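Local coordinates for uncharacterized conserved protein (Pseudomonas syringae pv. tomato, PDB 3ERM) that is of unknown function, belongs to the YebG family and forms an all-helical subunit that packs against a second copy of itself, at residues 67-72 with 78-83. Residues are numbered along the deposited sequence; the frame is centred on the assembly and turned at random.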
loop_
_atom_site.group_PDB
_atom_site.type_symbol
_atom_site.label_atom_id
_atom_site.label_comp_id
_atom_site.label_asym_id
_atom_site.label_seq_id
_atom_site.Cartn_x
_atom_site.Cartn_y
_atom_site.Cartn_z
ATOM N N ALA A 67 -1.554 9.652 2.482
ATOM C CA ALA A 67 -0.481 10.619 2.297
ATOM C C ALA A 67 0.868 10.087 2.782
ATOM O O ALA A 67 1.907 10.391 2.202
ATOM C CB ALA A 67 -0.816 11.999 2.940
ATOM N N VAL A 68 0.861 9.288 3.838
ATOM C CA VAL A 68 2.117 8.714 4.326
ATOM C C VAL A 68 2.585 7.596 3.405
ATOM O O VAL A 68 3.804 7.431 3.191
ATOM C CB VAL A 68 2.029 8.258 5.764
ATOM C CG1 VAL A 68 3.275 7.509 6.140
ATOM C CG2 VAL A 68 1.847 9.473 6.676
ATOM N N PHE A 69 1.632 6.847 2.844
ATOM C CA PHE A 69 1.978 5.802 1.871
ATOM C C PHE A 69 2.444 6.397 0.538
ATOM O O PHE A 69 3.450 5.945 -0.016
ATOM C CB PHE A 69 0.859 4.769 1.732
ATOM C CG PHE A 69 0.792 3.788 2.913
ATOM C CD1 PHE A 69 0.056 4.089 4.052
ATOM C CD2 PHE A 69 1.483 2.584 2.885
ATOM C CE1 PHE A 69 0.019 3.209 5.136
ATOM C CE2 PHE A 69 1.440 1.678 3.973
ATOM C CZ PHE A 69 0.705 1.991 5.090
ATOM N N ALA A 70 1.767 7.441 0.042
ATOM C CA ALA A 70 2.204 8.137 -1.168
ATOM C C ALA A 70 3.654 8.608 -1.040
ATOM O O ALA A 70 4.457 8.458 -1.982
ATOM C CB ALA A 70 1.302 9.304 -1.466
ATOM N N ALA A 71 4.007 9.144 0.125
ATOM C CA ALA A 71 5.390 9.603 0.353
ATOM C C ALA A 71 6.337 8.396 0.397
ATOM O O ALA A 71 7.409 8.414 -0.197
ATOM C CB ALA A 71 5.493 10.425 1.639
ATOM N N ALA A 72 5.915 7.336 1.087
ATOM C CA ALA A 72 6.714 6.107 1.156
ATOM C C ALA A 72 7.066 5.574 -0.241
ATOM O O ALA A 72 8.233 5.366 -0.542
ATOM C CB ALA A 72 6.001 5.019 1.991
ATOM N N THR A 78 11.217 5.296 4.206
ATOM C CA THR A 78 11.285 5.657 5.615
ATOM C C THR A 78 10.149 6.529 6.125
ATOM O O THR A 78 9.984 6.679 7.329
ATOM C CB THR A 78 12.596 6.360 5.947
ATOM O OG1 THR A 78 12.719 7.539 5.134
ATOM C CG2 THR A 78 13.775 5.428 5.708
ATOM N N ALA A 79 9.361 7.111 5.237
ATOM C CA ALA A 79 8.285 7.948 5.713
ATOM C C ALA A 79 7.204 7.142 6.474
ATOM O O ALA A 79 6.411 7.702 7.236
ATOM C CB ALA A 79 7.709 8.753 4.585
ATOM N N LEU A 80 7.204 5.820 6.293
ATOM C CA LEU A 80 6.301 4.894 7.015
ATOM C C LEU A 80 6.553 4.914 8.523
ATOM O O LEU A 80 5.665 4.607 9.303
ATOM C CB LEU A 80 6.453 3.476 6.490
ATOM C CG LEU A 80 6.140 3.249 5.021
ATOM C CD1 LEU A 80 6.750 1.929 4.643
ATOM C CD2 LEU A 80 4.597 3.268 4.730
ATOM N N SER A 81 7.771 5.262 8.909
ATOM C CA SER A 81 8.061 5.683 10.272
ATOM C C SER A 81 7.118 6.720 10.865
ATOM O O SER A 81 6.988 6.786 12.088
ATOM C CB SER A 81 9.464 6.247 10.379
ATOM O OG SER A 81 10.256 5.255 10.975
ATOM N N GLU A 82 6.491 7.544 10.021
ATOM C CA GLU A 82 5.539 8.566 10.505
ATOM C C GLU A 82 4.160 8.001 10.894
ATOM O O GLU A 82 3.335 8.709 11.461
ATOM C CB GLU A 82 5.396 9.713 9.494
ATOM C CG GLU A 82 6.698 10.470 9.223
ATOM C CD GLU A 82 6.567 11.533 8.141
ATOM O OE1 GLU A 82 5.435 12.035 7.916
ATOM O OE2 GLU A 82 7.610 11.867 7.532
ATOM N N LEU A 83 3.907 6.739 10.571
ATOM C CA LEU A 83 2.683 6.061 10.991
ATOM C C LEU A 83 2.802 5.761 12.479
ATOM O O LEU A 83 3.769 5.130 12.906
ATOM C CB LEU A 83 2.510 4.758 10.216
ATOM C CG LEU A 83 2.402 4.835 8.696
ATOM C CD1 LEU A 83 2.483 3.443 8.189
ATOM C CD2 LEU A 83 1.093 5.528 8.295
#
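Leu80 reaches over the ring of Phe69, its CD2 methyl sitting 3.9 Å from the ring centroid and 26° off the normal, a CH-pi contact made over the face but displaced toward the rim. The same branch also packs against the methyl of Ala72, with Ala72 CB 3.5 Å from Leu80 CD2, so CD2 sits between the Phe69 ring and the Ala72 methyl, both on helix 66-74. Phe69 gets there because its CG lies anti to the carbonyl carbon (chi1 -76°), which swings the ring toward the 3-10 turn of 78-82. Leu83 meets the other end of this cluster: its CD1 approaches Phe69 CZ obliquely at 3.9 Å, while CD2 slides alongside Val68, 3.7 Å from Val68 CG1. That same CG1 rests 3.3 Å from Ala79 O, a carbonyl oxygen already engaged by Glu82 N.

The Phe69, Leu80 and Leu83 cluster is the close-packed side. Met62 and Tyr61 of helix 52-63 back Phe69 and Leu83, and Leu39, Leu38 and Val42 of the second subunit pack on Phe69, Leu80 and Leu83 respectively. The backbones come closest further along the helix, where CA of Ala72 and CA of Ala79 are 5.2 Å apart, a spacing that two small side chains permit. Toward the outer flank the contact thins: Ala71 CB meets Ala79 CB at 4.0 Å, and Glu82 stays exposed although its CB bond points toward the helix. Side chain meets side chain through apolar groups alone, consistent with apolar burial, shared with the second subunit, holding the 3-10 segment against helix 66-74.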